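Local coordinates for heat shock protein, putative (Plasmodium falciparum, PDB 1Y6Z) that is the middle domain of an Hsp90-family chaperone that probably binds unfolded proteins and assists their folding with energy from ATP hydrolysis, at residues N17-F22 with Y36-V41; G138-E141 with K146-K149; G161-K166 with L243-V248; D191-I194 with D200-C203. All coordinates share one frame; numbering follows the deposited sequence.

Interaction 1 of 4, residues N17-F22 with Y36-V41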
loop_
_atom_site.group_PDB
_atom_site.type_symbol
_atom_site.label_atom_id
_atom_site.label_comp_id
_atom_site.label_asym_id
_atom_site.label_seq_id
_atom_site.Cartn_x
_atom_site.Cartn_y
_atom_site.Cartn_z
ATOM N N ASN B 17 -20.868 6.032 -16.415
ATOM C CA ASN B 17 -21.044 6.750 -17.665
ATOM C C ASN B 17 -20.833 8.242 -17.515
ATOM O O ASN B 17 -20.343 8.854 -18.449
ATOM C CB ASN B 17 -22.406 6.496 -18.296
ATOM C CG ASN B 17 -22.505 7.101 -19.703
ATOM O OD1 ASN B 17 -21.993 6.521 -20.661
ATOM N ND2 ASN B 17 -23.117 8.294 -19.817
ATOM N N ASP B 18 -21.199 8.819 -16.364
ATOM C CA ASP B 18 -20.976 10.213 -16.065
ATOM C C ASP B 18 -19.449 10.523 -16.071
ATOM O O ASP B 18 -19.020 11.532 -16.576
ATOM C CB ASP B 18 -21.536 10.586 -14.694
ATOM C CG ASP B 18 -23.065 10.667 -14.679
ATOM O OD1 ASP B 18 -23.646 10.920 -15.751
ATOM O OD2 ASP B 18 -23.655 10.454 -13.602
ATOM N N TYR B 19 -18.669 9.621 -15.480
ATOM C CA TYR B 19 -17.194 9.783 -15.441
ATOM C C TYR B 19 -16.555 9.584 -16.836
ATOM O O TYR B 19 -15.657 10.346 -17.259
ATOM C CB TYR B 19 -16.631 8.779 -14.430
ATOM C CG TYR B 19 -16.823 9.193 -12.975
ATOM C CD1 TYR B 19 -17.773 8.579 -12.182
ATOM C CD2 TYR B 19 -16.044 10.222 -12.402
ATOM C CE1 TYR B 19 -17.929 8.943 -10.822
ATOM C CE2 TYR B 19 -16.171 10.567 -11.061
ATOM C CZ TYR B 19 -17.130 9.933 -10.282
ATOM O OH TYR B 19 -17.260 10.292 -8.931
ATOM N N TYR B 20 -16.984 8.535 -17.515
ATOM C CA TYR B 20 -16.491 8.260 -18.888
ATOM C C TYR B 20 -16.834 9.392 -19.849
ATOM O O TYR B 20 -15.993 9.796 -20.636
ATOM C CB TYR B 20 -17.091 6.973 -19.405
ATOM C CG TYR B 20 -16.467 5.694 -18.929
ATOM C CD1 TYR B 20 -15.648 5.627 -17.776
ATOM C CD2 TYR B 20 -16.735 4.501 -19.615
ATOM C CE1 TYR B 20 -15.130 4.407 -17.339
ATOM C CE2 TYR B 20 -16.203 3.300 -19.174
ATOM C CZ TYR B 20 -15.385 3.272 -18.048
ATOM O OH TYR B 20 -14.826 2.080 -17.615
ATOM N N SER B 21 -18.060 9.936 -19.798
ATOM C CA SER B 21 -18.447 11.095 -20.638
ATOM C C SER B 21 -17.676 12.356 -20.329
ATOM O O SER B 21 -17.286 13.074 -21.228
ATOM C CB SER B 21 -19.949 11.411 -20.525
ATOM O OG SER B 21 -20.647 10.206 -20.767
ATOM N N PHE B 22 -17.468 12.635 -19.053
ATOM C CA PHE B 22 -16.574 13.694 -18.665
ATOM C C PHE B 22 -15.156 13.534 -19.183
ATOM O O PHE B 22 -14.589 14.510 -19.672
ATOM C CB PHE B 22 -16.569 13.913 -17.128
ATOM C CG PHE B 22 -15.624 14.984 -16.694
ATOM C CD1 PHE B 22 -15.977 16.310 -16.816
ATOM C CD2 PHE B 22 -14.357 14.672 -16.204
ATOM C CE1 PHE B 22 -15.105 17.310 -16.454
ATOM C CE2 PHE B 22 -13.470 15.673 -15.834
ATOM C CZ PHE B 22 -13.840 16.997 -15.967
ATOM N N TYR B 36 -10.568 4.695 -13.266
ATOM C CA TYR B 36 -10.552 6.047 -12.729
ATOM C C TYR B 36 -10.713 5.996 -11.227
ATOM O O TYR B 36 -11.222 5.002 -10.709
ATOM C CB TYR B 36 -11.669 6.927 -13.311
ATOM C CG TYR B 36 -13.062 6.489 -12.954
ATOM C CD1 TYR B 36 -13.751 7.049 -11.864
ATOM C CD2 TYR B 36 -13.715 5.532 -13.721
ATOM C CE1 TYR B 36 -15.036 6.634 -11.542
ATOM C CE2 TYR B 36 -15.032 5.099 -13.387
ATOM C CZ TYR B 36 -15.665 5.667 -12.306
ATOM O OH TYR B 36 -16.936 5.235 -11.992
ATOM N N VAL B 37 -10.338 7.098 -10.569
ATOM C CA VAL B 37 -10.666 7.310 -9.150
ATOM C C VAL B 37 -10.954 8.807 -8.950
ATOM O O VAL B 37 -10.254 9.653 -9.524
ATOM C CB VAL B 37 -9.509 6.794 -8.207
ATOM C CG1 VAL B 37 -8.211 7.376 -8.583
ATOM C CG2 VAL B 37 -9.861 7.032 -6.728
ATOM N N HIS B 38 -11.980 9.081 -8.150
ATOM C CA HIS B 38 -12.394 10.446 -7.829
ATOM C C HIS B 38 -12.144 10.549 -6.312
ATOM O O HIS B 38 -12.689 9.755 -5.552
ATOM C CB HIS B 38 -13.861 10.593 -8.168
ATOM C CG HIS B 38 -14.449 11.935 -7.810
ATOM N ND1 HIS B 38 -15.795 12.189 -7.898
ATOM C CD2 HIS B 38 -13.875 13.091 -7.402
ATOM C CE1 HIS B 38 -16.034 13.440 -7.532
ATOM N NE2 HIS B 38 -14.887 14.010 -7.247
ATOM N N PHE B 39 -11.268 11.470 -5.917
ATOM C CA PHE B 39 -11.062 11.684 -4.498
ATOM C C PHE B 39 -11.074 13.144 -4.133
ATOM O O PHE B 39 -10.864 14.037 -4.961
ATOM C CB PHE B 39 -9.792 10.953 -4.034
ATOM C CG PHE B 39 -8.530 11.443 -4.635
ATOM C CD1 PHE B 39 -7.644 12.231 -3.879
ATOM C CD2 PHE B 39 -8.172 11.099 -5.945
ATOM C CE1 PHE B 39 -6.451 12.670 -4.396
ATOM C CE2 PHE B 39 -6.958 11.554 -6.487
ATOM C CZ PHE B 39 -6.084 12.331 -5.707
ATOM N N ASN B 40 -11.308 13.385 -2.853
ATOM C CA ASN B 40 -11.392 14.747 -2.334
ATOM C C ASN B 40 -10.586 14.757 -1.065
ATOM O O ASN B 40 -10.675 13.803 -0.272
ATOM C CB ASN B 40 -12.841 15.093 -2.041
ATOM C CG ASN B 40 -13.727 15.048 -3.289
ATOM O OD1 ASN B 40 -13.462 15.719 -4.298
ATOM N ND2 ASN B 40 -14.795 14.242 -3.220
ATOM N N VAL B 41 -9.746 15.771 -0.922
ATOM C CA VAL B 41 -9.019 15.964 0.315
ATOM C C VAL B 41 -9.521 17.231 1.010
ATOM O O VAL B 41 -9.653 18.266 0.375
ATOM C CB VAL B 41 -7.519 16.025 0.062
ATOM C CG1 VAL B 41 -6.787 16.114 1.376
ATOM C CG2 VAL B 41 -7.082 14.771 -0.685
#
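Y19, on helix 17-22, reaches across to strand 36-41. Its CB starts the contact over the face of the Y36 ring, 4.0 Å from the ring centroid, a CH-pi interaction. From there CG and CD1 run on beneath Y36 CE1, with CD1 3.4 Å from that atom and CD2 and CE1 each 3.8 Å from it, and the two rings form an offset stack whose planes differ by 26°. Farther out, CE2 and CZ, while still near the rim of Y36, come beside CB and ND1 of H38. The chain ends at OH, which lies in the plane of the imidazole and shares a hydrogen bond of 2.6 Å with H38 ND1; either atom could be the donor. H38 keeps CG anti to its backbone N (chi1 177°), which directs the ring toward the helix, and its NE2 is bonded to the carbonyl of W7, which fixes the ring's rotation. Y20 adds a looser contact, its CE1 4.0 Å from Y36 CE2. With the axes of segments 17-22 and 36-41 at 100°, the result is an aromatic cluster joining helix 16-27 to edge strand 35-41 of the mixed sheet in this Hsp90 middle domain.

Interaction 2 of 4, residues G138-E141 with K146-K149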
loop_
_atom_site.group_PDB
_atom_site.type_symbol
_atom_site.label_atom_id
_atom_site.label_comp_id
_atom_site.label_asym_id
_atom_site.label_seq_id
_atom_site.Cartn_x
_atom_site.Cartn_y
_atom_site.Cartn_z
ATOM N N GLY B 138 -5.480 -2.059 -7.677
ATOM C CA GLY B 138 -6.870 -2.506 -7.791
ATOM C C GLY B 138 -7.135 -3.115 -9.153
ATOM O O GLY B 138 -7.846 -4.103 -9.268
ATOM N N LEU B 139 -6.599 -2.505 -10.204
ATOM C CA LEU B 139 -6.837 -3.021 -11.534
ATOM C C LEU B 139 -6.180 -4.394 -11.683
ATOM O O LEU B 139 -6.776 -5.291 -12.248
ATOM C CB LEU B 139 -6.367 -2.042 -12.589
ATOM C CG LEU B 139 -6.806 -2.228 -14.056
ATOM C CD1 LEU B 139 -8.326 -2.053 -14.231
ATOM C CD2 LEU B 139 -6.059 -1.242 -14.907
ATOM N N LYS B 140 -4.985 -4.563 -11.143
ATOM C CA LYS B 140 -4.307 -5.878 -11.089
ATOM C C LYS B 140 -5.139 -6.937 -10.323
ATOM O O LYS B 140 -5.313 -8.051 -10.819
ATOM C CB LYS B 140 -2.950 -5.749 -10.430
ATOM C CG LYS B 140 -2.119 -7.083 -10.479
ATOM C CD LYS B 140 -0.761 -6.854 -9.922
ATOM C CE LYS B 140 -0.045 -8.232 -9.744
ATOM N NZ LYS B 140 1.320 -7.961 -9.354
ATOM N N GLU B 141 -5.663 -6.586 -9.143
ATOM C CA GLU B 141 -6.430 -7.564 -8.337
ATOM C C GLU B 141 -7.739 -7.960 -9.049
ATOM O O GLU B 141 -8.029 -9.149 -9.175
ATOM C CB GLU B 141 -6.625 -7.092 -6.874
ATOM C CG GLU B 141 -7.126 -8.158 -5.813
ATOM C CD GLU B 141 -6.178 -9.387 -5.556
ATOM O OE1 GLU B 141 -6.610 -10.547 -5.809
ATOM O OE2 GLU B 141 -5.026 -9.226 -5.059
ATOM N N LYS B 146 -8.330 -6.740 -18.579
ATOM C CA LYS B 146 -8.037 -5.309 -18.541
ATOM C C LYS B 146 -6.636 -5.029 -17.987
ATOM O O LYS B 146 -5.961 -4.130 -18.461
ATOM C CB LYS B 146 -9.100 -4.537 -17.782
ATOM C CG LYS B 146 -10.317 -4.228 -18.639
ATOM C CD LYS B 146 -11.426 -3.559 -17.839
ATOM C CE LYS B 146 -11.148 -2.103 -17.550
ATOM N NZ LYS B 146 -12.352 -1.492 -17.000
ATOM N N TRP B 147 -6.206 -5.817 -16.999
ATOM C CA TRP B 147 -4.872 -5.683 -16.465
ATOM C C TRP B 147 -3.785 -6.004 -17.511
ATOM O O TRP B 147 -2.767 -5.308 -17.599
ATOM C CB TRP B 147 -4.683 -6.566 -15.216
ATOM C CG TRP B 147 -3.286 -6.457 -14.687
ATOM C CD1 TRP B 147 -2.348 -7.446 -14.641
ATOM C CD2 TRP B 147 -2.678 -5.302 -14.112
ATOM N NE1 TRP B 147 -1.178 -6.974 -14.107
ATOM C CE2 TRP B 147 -1.346 -5.657 -13.775
ATOM C CE3 TRP B 147 -3.107 -3.981 -13.898
ATOM C CZ2 TRP B 147 -0.455 -4.764 -13.207
ATOM C CZ3 TRP B 147 -2.219 -3.093 -13.324
ATOM C CH2 TRP B 147 -0.918 -3.484 -12.981
ATOM N N THR B 148 -3.972 -7.083 -18.285
ATOM C CA THR B 148 -2.969 -7.404 -19.287
ATOM C C THR B 148 -2.886 -6.319 -20.376
ATOM O O THR B 148 -1.798 -5.967 -20.786
ATOM C CB THR B 148 -3.174 -8.827 -19.926
ATOM O OG1 THR B 148 -3.184 -9.822 -18.901
ATOM C CG2 THR B 148 -2.043 -9.129 -20.927
ATOM N N LYS B 149 -4.040 -5.805 -20.800
ATOM C CA LYS B 149 -4.179 -4.608 -21.656
ATOM C C LYS B 149 -3.456 -3.384 -21.101
ATOM O O LYS B 149 -2.637 -2.773 -21.784
ATOM C CB LYS B 149 -5.650 -4.252 -21.768
ATOM C CG LYS B 149 -5.944 -3.179 -22.756
ATOM C CD LYS B 149 -7.454 -3.051 -22.856
ATOM C CE LYS B 149 -7.880 -3.120 -24.294
ATOM N NZ LYS B 149 -8.707 -1.953 -24.632
HETATM O O HOH W 1 1.650 -7.611 -12.220
#
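The indole of W147 lies flat against K140, whose aliphatic chain passes over one face of the ring system. K140 CB sits almost exactly above the six-membered ring, 3.6 Å from its centroid and 7° off the normal, a CH-pi contact. The backbone takes part as well: K140 N comes within 3.4 Å of W147 CE3, and CA lies over the same face near CD2. Because the lysine is extended, with CG anti to the backbone N (chi1 -174°), CG passes along the CE2–NE1 side of the indole and CD reaches CZ2 before the ammonium group moves beyond the ring. There NZ forms a salt bridge with D189 and gives a hydrogen bond of 2.9 Å to water 1, which also receives a weak bond from W147 NE1 at 3.5 Å; the stronger partner of that indole nitrogen is E177. L139 approaches the other end of the indole at a slant, its CB 4.0 Å from W147 CE3, while its CD1 passes K146 CE at the margin of the contact. Helices 121-141 and 145-164 follow one another closely in the chain, and this packing lies at the turn between them. F150 and L175 also touch the tryptophan, and D189, at the end of the short strand 188-189, ties K140 to the neighbouring two-stranded sheet.

Interaction 3 of 4, residues G161-K166 with L243-V248; sequences GVVEDK and LSSLTV
The last turn of helix 145-164, at 161-164, lies beside helix 237-249, and their backbones come closest where the CA atoms of V163 and S245 are 5.6 Å apart. The small side chain of S245, which points at the other helix, is consistent with so near an approach. S245 OG rests against V163, 3.6 Å from its CA and 3.6 Å from its CG2, while S245 CB lies 4.1 Å from the carbonyl O of V162. The hydroxyl makes no hydrogen bond across this contact; it turns back along its own helix to the carbonyl of F241, with OG held beside its backbone N and anti to the carbonyl carbon (chi1 -61°). Its polar end is thereby satisfied within helix 237-249, leaving only van der Waals contact with the valine. The more deeply buried side of the contact is apolar. V162 CG1 meets L246 CD2 at 3.9 Å, the two side chains crossing at about a right angle. I172 packs on V162 and A173 on L246, so helix 169-173 covers the buried side of the pair. The arrangement is a small helix-helix contact, serine against valine on one side and valine against leucine on the other, which brings the end of helix 145-164 against helix 237-249, the last helix of this Hsp90 middle-domain fragment, which touches strand 204-208 of the three-stranded parallel sheet.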
loop_
_atom_site.group_PDB
_atom_site.type_symbol
_atom_site.label_atom_id
_atom_site.label_comp_id
_atom_site.label_asym_id
_atom_site.label_seq_id
_atom_site.Cartn_x
_atom_site.Cartn_y
_atom_site.Cartn_z
ATOM N N GLY B 161 9.246 3.794 -14.112
ATOM C CA GLY B 161 9.000 4.129 -12.700
ATOM C C GLY B 161 9.914 3.384 -11.717
ATOM O O GLY B 161 10.438 3.989 -10.760
ATOM N N VAL B 162 10.073 2.085 -11.951
ATOM C CA VAL B 162 11.008 1.225 -11.172
ATOM C C VAL B 162 12.458 1.786 -11.198
ATOM O O VAL B 162 13.166 1.804 -10.149
ATOM C CB VAL B 162 11.001 -0.243 -11.679
ATOM C CG1 VAL B 162 12.137 -1.055 -11.002
ATOM C CG2 VAL B 162 9.621 -0.912 -11.478
ATOM N N VAL B 163 12.903 2.207 -12.387
ATOM C CA VAL B 163 14.217 2.877 -12.563
ATOM C C VAL B 163 14.250 4.228 -11.849
ATOM O O VAL B 163 15.183 4.533 -11.061
ATOM C CB VAL B 163 14.534 3.073 -14.103
ATOM C CG1 VAL B 163 15.906 3.761 -14.344
ATOM C CG2 VAL B 163 14.460 1.753 -14.829
ATOM N N GLU B 164 13.210 5.055 -12.086
ATOM C CA GLU B 164 13.268 6.494 -11.727
ATOM C C GLU B 164 12.592 6.965 -10.472
ATOM O O GLU B 164 12.885 8.047 -9.979
ATOM C CB GLU B 164 12.783 7.369 -12.899
ATOM C CG GLU B 164 13.543 7.100 -14.156
ATOM C CD GLU B 164 13.161 7.972 -15.308
ATOM O OE1 GLU B 164 12.185 8.762 -15.203
ATOM O OE2 GLU B 164 13.816 7.815 -16.356
ATOM N N ASP B 165 11.702 6.173 -9.919
ATOM C CA ASP B 165 10.924 6.676 -8.801
ATOM C C ASP B 165 11.422 5.942 -7.525
ATOM O O ASP B 165 10.833 4.950 -7.079
ATOM C CB ASP B 165 9.405 6.527 -9.070
ATOM C CG ASP B 165 8.540 7.014 -7.890
ATOM O OD1 ASP B 165 9.087 7.144 -6.778
ATOM O OD2 ASP B 165 7.332 7.250 -8.055
ATOM N N LYS B 166 12.514 6.456 -6.976
ATOM C CA LYS B 166 13.179 5.841 -5.823
ATOM C C LYS B 166 12.211 5.436 -4.698
ATOM O O LYS B 166 12.206 4.280 -4.245
ATOM C CB LYS B 166 14.285 6.783 -5.287
ATOM C CG LYS B 166 15.056 6.206 -4.060
ATOM C CD LYS B 166 15.491 4.802 -4.265
ATOM C CE LYS B 166 16.672 4.408 -3.396
ATOM N NZ LYS B 166 17.018 2.971 -3.654
ATOM N N LEU B 243 15.118 -4.217 -14.920
ATOM C CA LEU B 243 15.745 -5.357 -14.211
ATOM C C LEU B 243 17.066 -5.001 -13.535
ATOM O O LEU B 243 17.248 -5.351 -12.392
ATOM C CB LEU B 243 15.844 -6.586 -15.110
ATOM C CG LEU B 243 14.443 -7.159 -15.279
ATOM C CD1 LEU B 243 14.299 -8.080 -16.485
ATOM C CD2 LEU B 243 14.088 -7.876 -13.982
ATOM N N SER B 244 17.924 -4.230 -14.193
ATOM C CA SER B 244 19.185 -3.758 -13.571
ATOM C C SER B 244 19.030 -2.810 -12.378
ATOM O O SER B 244 19.913 -2.713 -11.521
ATOM C CB SER B 244 20.056 -3.080 -14.623
ATOM O OG SER B 244 20.539 -1.855 -14.065
ATOM N N SER B 245 17.924 -2.063 -12.315
ATOM C CA SER B 245 17.682 -1.231 -11.130
ATOM C C SER B 245 17.296 -2.050 -9.900
ATOM O O SER B 245 17.506 -1.626 -8.771
ATOM C CB SER B 245 16.567 -0.214 -11.407
ATOM O OG SER B 245 16.964 0.624 -12.462
ATOM N N LEU B 246 16.693 -3.211 -10.125
ATOM C CA LEU B 246 16.376 -4.106 -9.024
ATOM C C LEU B 246 17.671 -4.768 -8.580
ATOM O O LEU B 246 17.827 -5.109 -7.408
ATOM C CB LEU B 246 15.345 -5.130 -9.467
ATOM C CG LEU B 246 13.983 -4.497 -9.815
ATOM C CD1 LEU B 246 13.093 -5.526 -10.443
ATOM C CD2 LEU B 246 13.344 -3.880 -8.602
ATOM N N THR B 247 18.593 -4.866 -9.534
ATOM C CA THR B 247 19.943 -5.440 -9.372
ATOM C C THR B 247 20.781 -4.642 -8.375
ATOM O O THR B 247 21.752 -5.175 -7.854
ATOM C CB THR B 247 20.657 -5.521 -10.755
ATOM O OG1 THR B 247 20.397 -6.774 -11.384
ATOM C CG2 THR B 247 22.136 -5.303 -10.668
ATOM N N VAL B 248 20.404 -3.379 -8.117
ATOM C CA VAL B 248 21.130 -2.525 -7.162
ATOM C C VAL B 248 20.476 -2.314 -5.783
ATOM O O VAL B 248 21.169 -2.382 -4.785
ATOM C CB VAL B 248 21.780 -1.217 -7.804
ATOM C CG1 VAL B 248 21.354 -0.979 -9.278
ATOM C CG2 VAL B 248 21.601 0.036 -6.912
#

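Interaction 4 of 4, residues D191-I194 with D200-C203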
loop_
_atom_site.group_PDB
_atom_site.type_symbol
_atom_site.label_atom_id
_atom_site.label_comp_id
_atom_site.label_asym_id
_atom_site.label_seq_id
_atom_site.Cartn_x
_atom_site.Cartn_y
_atom_site.Cartn_z
ATOM N N ASP B 191 6.398 -11.439 -7.722
ATOM C CA ASP B 191 6.003 -12.166 -6.503
ATOM C C ASP B 191 5.677 -13.632 -6.829
ATOM O O ASP B 191 5.944 -14.523 -6.014
ATOM C CB ASP B 191 4.807 -11.492 -5.838
ATOM C CG ASP B 191 5.136 -10.103 -5.283
ATOM O OD1 ASP B 191 4.189 -9.318 -5.187
ATOM O OD2 ASP B 191 6.297 -9.773 -4.898
ATOM N N SER B 192 5.136 -13.879 -8.010
ATOM C CA SER B 192 4.837 -15.216 -8.442
ATOM C C SER B 192 6.129 -15.980 -8.727
ATOM O O SER B 192 6.220 -17.158 -8.388
ATOM C CB SER B 192 3.931 -15.257 -9.660
ATOM O OG SER B 192 2.664 -14.682 -9.391
ATOM N N TYR B 193 7.109 -15.295 -9.319
ATOM C CA TYR B 193 8.445 -15.864 -9.455
ATOM C C TYR B 193 8.986 -16.261 -8.090
ATOM O O TYR B 193 9.489 -17.373 -7.939
ATOM C CB TYR B 193 9.419 -14.925 -10.175
ATOM C CG TYR B 193 10.834 -15.469 -10.401
ATOM C CD1 TYR B 193 11.290 -15.784 -11.680
ATOM C CD2 TYR B 193 11.719 -15.630 -9.335
ATOM C CE1 TYR B 193 12.593 -16.227 -11.890
ATOM C CE2 TYR B 193 12.997 -16.127 -9.536
ATOM C CZ TYR B 193 13.428 -16.425 -10.800
ATOM O OH TYR B 193 14.732 -16.896 -10.944
ATOM N N ILE B 194 8.956 -15.330 -7.138
ATOM C CA ILE B 194 9.444 -15.582 -5.786
ATOM C C ILE B 194 8.776 -16.830 -5.173
ATOM O O ILE B 194 9.464 -17.678 -4.609
ATOM C CB ILE B 194 9.247 -14.362 -4.853
ATOM C CG1 ILE B 194 10.242 -13.250 -5.232
ATOM C CG2 ILE B 194 9.417 -14.789 -3.362
ATOM C CD1 ILE B 194 9.993 -11.894 -4.589
ATOM N N ASP B 200 16.737 -24.073 -2.233
ATOM C CA ASP B 200 17.994 -23.385 -1.956
ATOM C C ASP B 200 18.288 -22.289 -2.987
ATOM O O ASP B 200 19.419 -21.779 -3.046
ATOM C CB ASP B 200 19.153 -24.402 -1.956
ATOM C CG ASP B 200 18.849 -25.653 -1.121
ATOM O OD1 ASP B 200 18.137 -25.544 -0.094
ATOM O OD2 ASP B 200 19.316 -26.749 -1.516
ATOM N N GLN B 201 17.288 -21.937 -3.803
ATOM C CA GLN B 201 17.413 -20.804 -4.753
ATOM C C GLN B 201 17.289 -19.546 -3.954
ATOM O O GLN B 201 16.318 -19.383 -3.228
ATOM C CB GLN B 201 16.313 -20.795 -5.817
ATOM C CG GLN B 201 16.504 -19.629 -6.840
ATOM C CD GLN B 201 15.428 -19.585 -7.918
ATOM O OE1 GLN B 201 14.604 -20.472 -8.014
ATOM N NE2 GLN B 201 15.429 -18.522 -8.720
ATOM N N LYS B 202 18.276 -18.672 -4.077
ATOM C CA LYS B 202 18.304 -17.433 -3.286
ATOM C C LYS B 202 18.053 -16.166 -4.117
ATOM O O LYS B 202 17.750 -15.114 -3.559
ATOM C CB LYS B 202 19.626 -17.306 -2.490
ATOM C CG LYS B 202 20.914 -17.092 -3.315
ATOM C CD LYS B 202 21.569 -18.452 -3.744
ATOM C CE LYS B 202 22.931 -18.320 -4.462
ATOM N NZ LYS B 202 22.928 -17.436 -5.693
ATOM N N CYS B 203 18.151 -16.284 -5.441
ATOM C CA CYS B 203 18.234 -15.104 -6.333
ATOM C C CYS B 203 17.153 -15.147 -7.369
ATOM O O CYS B 203 16.691 -16.231 -7.726
ATOM C CB CYS B 203 19.545 -15.119 -7.131
ATOM S SG CYS B 203 21.002 -14.694 -6.242
#
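The Y193 ring and the Q201 side-chain amide stand nearly perpendicular, their planes 79° apart, with the amide nitrogen approaching the phenol obliquely near its hydroxyl end. NE2 lies 3.5 Å from Y193 CE2 and 2.8 Å from Y193 OH, to which it gives a weak hydrogen bond, bent to 124° at the hydrogen. At the edge of the ring, near its plane, is the carbonyl O of C203, 3.8 Å from Y193 OH. That carbonyl takes the straighter bond from the same amide: Q201 NE2 to C203 O is 2.8 Å, with the donor almost in line with the C=O, though the oxygen is tilted from the amide plane. An extended side chain, CG anti to the backbone N (chi1 -178°), carries Q201 to this position, and its OE1 accepts from the backbone N of K198. Both ends of the buried amide are therefore held, which fixes its orientation. Y193 OH is also bonded to the carbonyl of D230 and to the backbone N of Y205. The tyrosine thus joins short helix 190-195 to the loop leading into strand 204-208, to that strand itself, and to D230, just ahead of the adjacent parallel strand 231-234.

Along the chain interactions 1, 2 and 3 follow in series, and interaction 4 is nested in the loop closed by interaction 3; in space, interaction 1 lies at the mixed sheet and interactions 3 and 4 beside the parallel sheet. Interactions 1 and 2 have centres about 18 Å apart, with nearest atoms about 4 Å apart. Helix 145-164 connects interactions 2 and 3, whose centres are about 22 Å apart. Interaction 4 is about 23 Å from interaction 2 and about 18 Å from interaction 3, centre to centre; D189, which pairs with K140 of interaction 2, also accepts a bond from S192. Interactions 1 and 4 are the most distant, about 39 Å between centres.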